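Local coordinates for GDSL-like protein (Roseburia intestinalis L1-82, PDB 6HFZ), which is a two-domain esterase that removes acetyl groups from acetylated beta-mannans, at residues Arg294-Leu299 / Trp326-Glu331; His141-Asn146 / Ser168-Ile173; Ile75-Gly80 / Arg261-Cys266. All blocks are in the same frame, centred on the assembly; numbering follows the deposited sequence.

Contact 1. Residues Arg294-Leu299 / Trp326-Glu331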
loop_
_atom_site.group_PDB
_atom_site.type_symbol
_atom_site.label_atom_id
_atom_site.label_comp_id
_atom_site.label_asym_id
_atom_site.label_seq_id
_atom_site.Cartn_x
_atom_site.Cartn_y
_atom_site.Cartn_z
ATOM N N ARG A 294 10.973 -7.112 10.156
ATOM C CA ARG A 294 11.647 -5.847 10.277
ATOM C C ARG A 294 13.058 -5.917 9.683
ATOM O O ARG A 294 13.828 -6.839 9.966
ATOM C CB ARG A 294 11.754 -5.416 11.741
ATOM C CG ARG A 294 12.550 -4.130 11.967
ATOM C CD ARG A 294 12.344 -3.663 13.409
ATOM N NE ARG A 294 12.774 -4.613 14.433
ATOM C CZ ARG A 294 12.249 -4.706 15.645
ATOM N NH1 ARG A 294 11.241 -3.917 16.003
ATOM N NH2 ARG A 294 12.652 -5.649 16.486
ATOM N N LYS A 295 13.419 -4.865 8.929
ATOM C CA LYS A 295 14.783 -4.544 8.602
ATOM C C LYS A 295 15.133 -3.273 9.396
ATOM O O LYS A 295 14.508 -2.222 9.226
ATOM C CB LYS A 295 14.955 -4.356 7.091
ATOM C CG LYS A 295 15.058 -5.636 6.281
ATOM C CD LYS A 295 15.371 -5.411 4.837
ATOM C CE LYS A 295 15.527 -6.717 4.094
ATOM N NZ LYS A 295 15.412 -6.549 2.623
ATOM N N SER A 296 16.108 -3.414 10.300
ATOM C CA SER A 296 16.410 -2.474 11.357
ATOM C C SER A 296 17.598 -1.592 10.959
ATOM O O SER A 296 18.591 -2.066 10.451
ATOM C CB SER A 296 16.679 -3.215 12.657
ATOM O OG SER A 296 17.214 -2.318 13.632
ATOM N N VAL A 297 17.488 -0.286 11.181
ATOM C CA VAL A 297 18.646 0.591 11.015
ATOM C C VAL A 297 19.470 0.638 12.305
ATOM O O VAL A 297 20.566 1.249 12.322
ATOM C CB VAL A 297 18.228 2.006 10.598
ATOM C CG1 VAL A 297 17.726 1.996 9.145
ATOM C CG2 VAL A 297 17.209 2.601 11.560
ATOM N N LYS A 298 18.930 0.065 13.377
ATOM C CA LYS A 298 19.671 -0.133 14.631
ATOM C C LYS A 298 20.407 -1.464 14.526
ATOM O O LYS A 298 19.753 -2.500 14.494
ATOM C CB LYS A 298 18.711 -0.127 15.821
ATOM C CG LYS A 298 18.109 1.233 16.139
ATOM C CD LYS A 298 17.257 1.227 17.384
ATOM C CE LYS A 298 16.131 2.242 17.325
ATOM N NZ LYS A 298 15.600 2.539 18.677
ATOM N N LEU A 299 21.745 -1.404 14.421
ATOM C CA LEU A 299 22.591 -2.508 14.034
ATOM C C LEU A 299 23.500 -2.903 15.203
ATOM O O LEU A 299 23.812 -2.060 16.055
ATOM C CB LEU A 299 23.478 -2.054 12.871
ATOM C CG LEU A 299 22.824 -1.759 11.516
ATOM C CD1 LEU A 299 23.909 -1.563 10.463
ATOM C CD2 LEU A 299 21.870 -2.875 11.099
ATOM N N TRP A 326 17.286 5.601 5.972
ATOM C CA TRP A 326 16.117 6.490 6.164
ATOM C C TRP A 326 15.249 6.047 7.354
ATOM O O TRP A 326 14.467 6.818 7.878
ATOM C CB TRP A 326 15.275 6.561 4.886
ATOM C CG TRP A 326 14.837 5.227 4.358
ATOM C CD1 TRP A 326 15.454 4.488 3.386
ATOM C CD2 TRP A 326 13.703 4.448 4.796
ATOM N NE1 TRP A 326 14.777 3.314 3.181
ATOM C CE2 TRP A 326 13.696 3.264 4.023
ATOM C CE3 TRP A 326 12.689 4.637 5.750
ATOM C CZ2 TRP A 326 12.715 2.281 4.176
ATOM C CZ3 TRP A 326 11.716 3.671 5.894
ATOM C CH2 TRP A 326 11.734 2.506 5.117
ATOM N N GLY A 327 15.357 4.778 7.759
ATOM C CA GLY A 327 14.573 4.242 8.854
ATOM C C GLY A 327 14.339 2.746 8.685
ATOM O O GLY A 327 14.722 2.151 7.677
ATOM N N ASP A 328 13.735 2.149 9.706
ATOM C CA ASP A 328 13.339 0.733 9.686
ATOM C C ASP A 328 12.357 0.527 8.522
ATOM O O ASP A 328 11.520 1.408 8.233
ATOM C CB ASP A 328 12.682 0.346 11.016
ATOM C CG ASP A 328 13.620 0.310 12.216
ATOM O OD1 ASP A 328 14.838 0.265 12.012
ATOM O OD2 ASP A 328 13.110 0.367 13.341
ATOM N N LYS A 329 12.449 -0.634 7.867
ATOM C CA LYS A 329 11.538 -0.991 6.794
ATOM C C LYS A 329 10.731 -2.208 7.241
ATOM O O LYS A 329 11.284 -3.175 7.834
ATOM C CB LYS A 329 12.324 -1.298 5.522
ATOM C CG LYS A 329 11.511 -1.772 4.318
ATOM C CD LYS A 329 12.376 -2.110 3.120
ATOM C CE LYS A 329 11.569 -2.262 1.848
ATOM N NZ LYS A 329 12.391 -2.874 0.776
ATOM N N LEU A 330 9.445 -2.169 6.926
ATOM C CA LEU A 330 8.573 -3.351 7.026
ATOM C C LEU A 330 8.706 -4.172 5.735
ATOM O O LEU A 330 7.975 -3.997 4.750
ATOM C CB LEU A 330 7.150 -2.880 7.293
ATOM C CG LEU A 330 6.103 -3.982 7.304
ATOM C CD1 LEU A 330 6.507 -5.115 8.236
ATOM C CD2 LEU A 330 4.731 -3.464 7.637
ATOM N N GLU A 331 9.687 -5.089 5.720
ATOM C CA GLU A 331 10.009 -5.815 4.523
ATOM C C GLU A 331 8.901 -6.831 4.230
ATOM O O GLU A 331 8.307 -7.425 5.154
ATOM C CB GLU A 331 11.386 -6.458 4.640
ATOM C CG GLU A 331 11.861 -7.115 3.342
ATOM C CD GLU A 331 11.913 -6.163 2.151
ATOM O OE1 GLU A 331 12.951 -5.509 2.008
ATOM O OE2 GLU A 331 10.888 -6.010 1.408
HETATM O O HOH W 1 15.132 -1.018 14.707
#
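Lys-295 and Glu-331 meet through a salt bridge, with Lys-295 NZ 2.7 Å from Glu-331 OE1. The lysine chain is extended beyond CG, and its CD and CE pass over Glu-331 CB and CG before the ammonium reaches the carboxylate. Lys-329 NZ binds the same oxygen, Glu-331 OE1, at 3.0 Å. The two ammonium groups come from opposite faces of the carboxylate plane. Lys-295 uses the anti side of OE1 and Lys-329 the syn side. One carboxylate oxygen thus joins two lysines, and its charge probably offsets their mutual repulsion. Glu-331 bends at chi2 (57°), which places its CD back beside the lysine chain, 3.6 Å from Lys-295 NZ.

The backbone under this network is an antiparallel ladder, at the end of strand 288-295 and the start of strand 329-336, in an antiparallel sheet of the beta-rich second domain. Lys-295 and Lys-329 form a hydrogen-bonded pair. Lys-295 N to Lys-329 O and Lys-329 N to Lys-295 O are both 2.9 Å.

Beyond the ladder, Asp-328 OD1 accepts from Val-297 N at 2.8 Å, nearly along the C-O axis. Val-297 CG2 packs against the same oxygen, and Val-297 CG1 lies 3.3 Å from Gly-327 O. A water donates to both Asp-328 OD2 and Ser-296 OG, linking the two side chains. Ser-296 OG in turn donates to Lys-298 O at 2.7 Å. Further out, Arg-294 runs beside Asp-328, pointing the same way. Its guanidinium goes instead to Pro-360 O, to the ring of Phe-267 and to a bound buffer molecule, probably from the crystallisation liquor.

Contact 2. Residues His141-Asn146 / Ser168-Ile173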
loop_
_atom_site.group_PDB
_atom_site.type_symbol
_atom_site.label_atom_id
_atom_site.label_comp_id
_atom_site.label_asym_id
_atom_site.label_seq_id
_atom_site.Cartn_x
_atom_site.Cartn_y
_atom_site.Cartn_z
ATOM N N HIS A 141 -1.096 8.281 -9.279
ATOM C CA HIS A 141 0.256 7.846 -9.654
ATOM C C HIS A 141 1.279 8.950 -9.350
ATOM O O HIS A 141 1.362 9.920 -10.107
ATOM C CB HIS A 141 0.325 7.503 -11.167
ATOM C CG HIS A 141 -0.735 6.584 -11.698
ATOM N ND1 HIS A 141 -0.877 5.275 -11.252
ATOM C CD2 HIS A 141 -1.722 6.770 -12.603
ATOM C CE1 HIS A 141 -1.915 4.709 -11.871
ATOM N NE2 HIS A 141 -2.430 5.585 -12.701
ATOM N N ASN A 142 2.061 8.794 -8.263
ATOM C CA ASN A 142 3.197 9.669 -7.956
ATOM C C ASN A 142 4.351 9.278 -8.884
ATOM O O ASN A 142 4.172 8.388 -9.757
ATOM C CB ASN A 142 3.515 9.607 -6.467
ATOM C CG ASN A 142 2.584 10.507 -5.676
ATOM O OD1 ASN A 142 2.537 11.709 -5.931
ATOM N ND2 ASN A 142 1.798 9.945 -4.769
ATOM N N VAL A 143 5.468 10.001 -8.784
ATOM C CA VAL A 143 6.594 9.781 -9.674
ATOM C C VAL A 143 7.891 10.013 -8.877
ATOM O O VAL A 143 7.927 10.848 -7.961
ATOM C CB VAL A 143 6.453 10.724 -10.895
ATOM C CG1 VAL A 143 6.650 12.183 -10.471
ATOM C CG2 VAL A 143 7.385 10.368 -12.041
ATOM N N PHE A 144 8.976 9.338 -9.273
ATOM C CA PHE A 144 10.312 9.604 -8.802
ATOM C C PHE A 144 10.849 10.835 -9.554
ATOM O O PHE A 144 10.814 10.847 -10.776
ATOM C CB PHE A 144 11.199 8.387 -9.079
ATOM C CG PHE A 144 11.073 7.285 -8.069
ATOM C CD1 PHE A 144 11.860 7.308 -6.929
ATOM C CD2 PHE A 144 10.152 6.267 -8.234
ATOM C CE1 PHE A 144 11.774 6.291 -5.998
ATOM C CE2 PHE A 144 10.053 5.260 -7.285
ATOM C CZ PHE A 144 10.856 5.283 -6.173
ATOM N N TYR A 145 11.379 11.841 -8.834
ATOM C CA TYR A 145 11.827 13.099 -9.482
ATOM C C TYR A 145 13.300 13.035 -9.935
ATOM O O TYR A 145 13.777 13.970 -10.629
ATOM C CB TYR A 145 11.503 14.302 -8.596
ATOM C CG TYR A 145 10.028 14.536 -8.460
ATOM C CD1 TYR A 145 9.301 15.074 -9.502
ATOM C CD2 TYR A 145 9.321 14.066 -7.361
ATOM C CE1 TYR A 145 7.922 15.245 -9.423
ATOM C CE2 TYR A 145 7.946 14.190 -7.286
ATOM C CZ TYR A 145 7.238 14.779 -8.322
ATOM O OH TYR A 145 5.866 14.913 -8.258
ATOM N N ASN A 146 14.025 12.004 -9.512
ATOM C CA ASN A 146 15.412 11.842 -9.927
ATOM C C ASN A 146 15.494 11.367 -11.384
ATOM O O ASN A 146 16.451 11.751 -12.090
ATOM C CB ASN A 146 16.188 10.856 -9.067
ATOM C CG ASN A 146 15.492 9.525 -8.932
ATOM O OD1 ASN A 146 14.331 9.484 -8.565
ATOM N ND2 ASN A 146 16.184 8.426 -9.207
ATOM N N SER A 168 -2.113 11.466 -12.625
ATOM C CA SER A 168 -0.665 11.216 -12.642
ATOM C C SER A 168 0.157 12.476 -12.428
ATOM O O SER A 168 -0.096 13.490 -13.065
ATOM C CB SER A 168 -0.266 10.545 -13.927
ATOM O OG SER A 168 1.140 10.400 -14.016
HETATM N N MSE A 169 1.223 12.353 -11.610
HETATM C CA MSE A 169 2.251 13.382 -11.458
HETATM C C MSE A 169 3.365 13.236 -12.494
HETATM O O MSE A 169 4.135 14.171 -12.735
HETATM C CB MSE A 169 2.847 13.367 -10.045
HETATM C CG MSE A 169 1.765 13.228 -8.960
HETATM SE SE MSE A 169 0.399 14.646 -9.124
HETATM C CE MSE A 169 -1.141 13.477 -8.908
ATOM N N GLN A 170 3.442 12.061 -13.129
ATOM C CA GLN A 170 4.493 11.786 -14.110
ATOM C C GLN A 170 4.329 12.674 -15.352
ATOM O O GLN A 170 5.329 12.999 -16.006
ATOM C CB GLN A 170 4.470 10.303 -14.474
ATOM C CG GLN A 170 5.609 9.772 -15.330
ATOM C CD GLN A 170 5.577 8.277 -15.561
ATOM O OE1 GLN A 170 4.607 7.758 -16.106
ATOM N NE2 GLN A 170 6.664 7.566 -15.240
ATOM N N SER A 171 3.087 12.981 -15.690
ATOM C CA SER A 171 2.693 13.793 -16.868
ATOM C C SER A 171 2.294 15.236 -16.524
ATOM O O SER A 171 1.823 15.980 -17.439
ATOM C CB SER A 171 1.598 13.077 -17.598
ATOM O OG SER A 171 0.549 12.757 -16.713
ATOM N N THR A 172 2.502 15.680 -15.266
ATOM C CA THR A 172 2.161 17.039 -14.852
ATOM C C THR A 172 3.320 17.738 -14.119
ATOM O O THR A 172 3.815 18.759 -14.622
ATOM C CB THR A 172 0.940 17.049 -13.947
ATOM O OG1 THR A 172 1.149 16.060 -12.927
ATOM C CG2 THR A 172 -0.334 16.800 -14.708
ATOM N N ILE A 173 3.743 17.226 -12.959
ATOM C CA ILE A 173 4.816 17.844 -12.167
ATOM C C ILE A 173 6.204 17.545 -12.765
ATOM O O ILE A 173 7.047 18.423 -12.906
ATOM C CB ILE A 173 4.733 17.396 -10.699
ATOM C CG1 ILE A 173 3.347 17.692 -10.109
ATOM C CG2 ILE A 173 5.829 18.053 -9.893
ATOM C CD1 ILE A 173 3.248 17.339 -8.633
#
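Tyr-145 and Ile-173 make the tight part of this contact. Ile-173 CG2 lies 3.5 Å from Tyr-145 CE1, and CG2 and CD1 both reach the hydroxyl oxygen. Tyr-145 OH also touches Met-169 CB, at 3.8 Å. Met-169, a selenomethionine, lies alongside Asn-142 and points the same way; its CG is 3.5 Å from Asn-142 OD1. Asn-142 ND2 is bonded to Glu-106 OE1. An alanine in place of Tyr-145 would probably open a gap beside Ile-173 CG2 and leave Met-169 CB less covered.

One backbone bond joins the segments. Met-169 N donates to His-141 O at 2.9 Å, where the parallel pairing of His-141 with Ser-168 ends. Ser-168 OG accepts from Gln-170 N in an ST turn just after the strand, and also hydrogen-bonds Gln-152 OE1.

The side toward solvent is looser. Partly exposed Gln-170 crosses Val-143 at about a right angle, with its CG 3.8 Å from Val-143 CG2. Its amide NE2 goes on to Gly-148 O.

The two segments follow the C-terminal ends of adjacent parallel strands 136-141 and 166-168 of the SGNH-hydrolase domain. Tyr-145 lies near the probable catalytic triad there without touching it. Helix 196-215 covers Met-169 and Ile-173 through Val-205 and Leu-201. Helix 152-161 packs on His-141, and helix 173-178 touches Val-143 and Tyr-145.

Contact 3. Residues Ile75-Gly80 / Arg261-Cys266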
loop_
_atom_site.group_PDB
_atom_site.type_symbol
_atom_site.label_atom_id
_atom_site.label_comp_id
_atom_site.label_asym_id
_atom_site.label_seq_id
_atom_site.Cartn_x
_atom_site.Cartn_y
_atom_site.Cartn_z
ATOM N N ILE A 75 -10.063 9.137 6.536
ATOM C CA ILE A 75 -9.466 7.831 6.769
ATOM C C ILE A 75 -8.134 7.740 6.013
ATOM O O ILE A 75 -8.162 7.590 4.811
ATOM C CB ILE A 75 -10.419 6.701 6.353
ATOM C CG1 ILE A 75 -11.751 6.792 7.101
ATOM C CG2 ILE A 75 -9.783 5.321 6.504
ATOM C CD1 ILE A 75 -12.860 6.260 6.257
ATOM N N ASN A 76 -7.020 7.877 6.744
ATOM C CA ASN A 76 -5.686 7.805 6.158
ATOM C C ASN A 76 -5.078 6.465 6.525
ATOM O O ASN A 76 -4.615 6.308 7.630
ATOM C CB ASN A 76 -4.767 8.948 6.557
ATOM C CG ASN A 76 -3.518 8.948 5.702
ATOM O OD1 ASN A 76 -2.977 7.885 5.397
ATOM N ND2 ASN A 76 -3.091 10.129 5.288
ATOM N N ALA A 77 -5.061 5.557 5.539
ATOM C CA ALA A 77 -4.581 4.188 5.687
ATOM C C ALA A 77 -3.232 4.019 4.974
ATOM O O ALA A 77 -2.896 2.930 4.503
ATOM C CB ALA A 77 -5.592 3.221 5.160
ATOM N N GLY A 78 -2.457 5.093 4.879
ATOM C CA GLY A 78 -1.080 5.044 4.369
ATOM C C GLY A 78 -0.122 4.402 5.373
ATOM O O GLY A 78 -0.224 4.671 6.587
ATOM N N ILE A 79 0.810 3.583 4.868
ATOM C CA ILE A 79 1.864 3.018 5.678
ATOM C C ILE A 79 3.147 3.113 4.861
ATOM O O ILE A 79 3.208 2.558 3.794
ATOM C CB ILE A 79 1.584 1.563 6.116
ATOM C CG1 ILE A 79 0.283 1.371 6.901
ATOM C CG2 ILE A 79 2.780 1.026 6.894
ATOM C CD1 ILE A 79 -0.021 -0.066 7.245
ATOM N N GLY A 80 4.133 3.847 5.386
ATOM C CA GLY A 80 5.358 4.101 4.668
ATOM C C GLY A 80 6.126 2.854 4.310
ATOM O O GLY A 80 6.265 1.917 5.127
ATOM N N ARG A 261 -1.024 1.204 18.445
ATOM C CA ARG A 261 -1.636 2.552 18.634
ATOM C C ARG A 261 -2.390 2.935 17.348
ATOM O O ARG A 261 -3.511 3.422 17.363
ATOM C CB ARG A 261 -0.556 3.576 19.034
ATOM C CG ARG A 261 0.307 3.164 20.228
ATOM C CD ARG A 261 1.246 4.222 20.815
ATOM N NE ARG A 261 2.522 4.401 20.107
ATOM C CZ ARG A 261 3.666 4.831 20.658
ATOM N NH1 ARG A 261 3.804 4.893 21.975
ATOM N NH2 ARG A 261 4.675 5.191 19.882
ATOM N N ASP A 262 -1.772 2.671 16.202
ATOM C CA ASP A 262 -2.429 2.823 14.920
ATOM C C ASP A 262 -1.574 2.088 13.888
ATOM O O ASP A 262 -0.573 1.527 14.239
ATOM C CB ASP A 262 -2.593 4.285 14.547
ATOM C CG ASP A 262 -1.258 4.878 14.201
ATOM O OD1 ASP A 262 -0.378 4.780 15.056
ATOM O OD2 ASP A 262 -1.112 5.349 13.061
ATOM N N ILE A 263 -1.985 2.107 12.625
ATOM C CA ILE A 263 -1.448 1.135 11.683
ATOM C C ILE A 263 -0.019 1.477 11.293
ATOM O O ILE A 263 0.654 0.609 10.803
ATOM C CB ILE A 263 -2.330 1.000 10.433
ATOM C CG1 ILE A 263 -2.302 2.275 9.584
ATOM C CG2 ILE A 263 -3.721 0.552 10.803
ATOM C CD1 ILE A 263 -3.104 2.181 8.280
ATOM N N THR A 264 0.424 2.737 11.448
ATOM C CA THR A 264 1.800 3.109 11.178
ATOM C C THR A 264 2.787 2.516 12.202
ATOM O O THR A 264 4.002 2.472 11.931
ATOM C CB THR A 264 1.979 4.627 11.098
ATOM O OG1 THR A 264 1.720 5.199 12.384
ATOM C CG2 THR A 264 1.100 5.257 10.033
ATOM N N ASP A 265 2.274 2.078 13.357
ATOM C CA ASP A 265 3.040 1.276 14.368
ATOM C C ASP A 265 3.051 -0.179 13.871
ATOM O O ASP A 265 2.225 -1.014 14.311
ATOM C CB ASP A 265 2.361 1.444 15.731
ATOM C CG ASP A 265 3.021 0.782 16.930
ATOM O OD1 ASP A 265 4.181 0.333 16.808
ATOM O OD2 ASP A 265 2.355 0.721 17.979
ATOM N N CYS A 266 3.920 -0.450 12.882
ATOM C CA CYS A 266 3.705 -1.617 12.070
ATOM C C CYS A 266 4.421 -2.856 12.632
ATOM O O CYS A 266 4.079 -3.958 12.215
ATOM C CB CYS A 266 4.079 -1.332 10.625
ATOM S SG CYS A 266 5.766 -0.730 10.431
#
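Ile-263 meets Ile-79 and Ala-77, and these apolar contacts carry the joint. Ile-263 CG1 sits between the backbone N and the carbonyl carbon (chi1 68°). The chain then runs straight on, and the terminal CD1 does most of the touching. This methyl lies 3.6 Å from Ala-77 CA and 4.1 Å from Ala-77 CB. It also lies 3.7 Å from Ile-79 CG1. The two isoleucine side chains cross obliquely, and Ile-79 CD1 lies 3.7 Å from Ile-263 O, at a corner of the turn. Thr-264 adds one methyl, its CG2 resting 3.7 Å from Gly-78 O.

The hydrogen bonds lie within each segment and shape the two partners. In 75-80, Asn-76 OD1 accepts from Gly-78 N at 2.9 Å. This is an Asx turn from Asn-76 to Gly-78. The amide nitrogen ND2 of Asn-76 is held by Thr-43 O and by Tyr-74 OH, so both ends of the amide group are engaged. In 261-266, a type I beta turn runs from Asp-262 to Asp-265 and puts Ile-263 and Thr-264 at its two corners. Thr-264 OG1 donates to Asp-262 OD2 at 2.9 Å, on the syn side of the carboxylate. A weak bond from Thr-264 N reaches the same oxygen.

Helix 84-96 also borders the contact. Ile-263 touches Arg-90 and Asp-94, and Ile-79 packs on Phe-86 and Arg-90. Arg-90 NH2 binds Ala-77 O.

Strand 71-78 is an outermost strand of the mixed, mainly parallel sheet of the SGNH hydrolase domain. The turn belongs to a loop of the beta-rich second domain. The arrangement is therefore an interdomain contact, with an apolar tip set against an edge strand.

How the contacts relate
Contact 3 joins the two domains, while contact 2 lies within the esterase domain and contact 1 within the second, beta-rich domain. Contacts 1 and 3 touch: Leu-330 CD2 packs 3.7 Å from Cys-266 CB, and their centres are about 16 Å apart. Contact 2 stands apart. Its centre is about 24 Å from that of contact 3 and about 27 Å from that of contact 1. Ser-41, His-193 and Asp-190 have charge-relay geometry and are probably the catalytic triad. Tyr-145 of contact 2 and Gly-78 of contact 3 lie near it without touching. Along the chain, contact 2 falls between the two segments of contact 3, and contact 1 follows both.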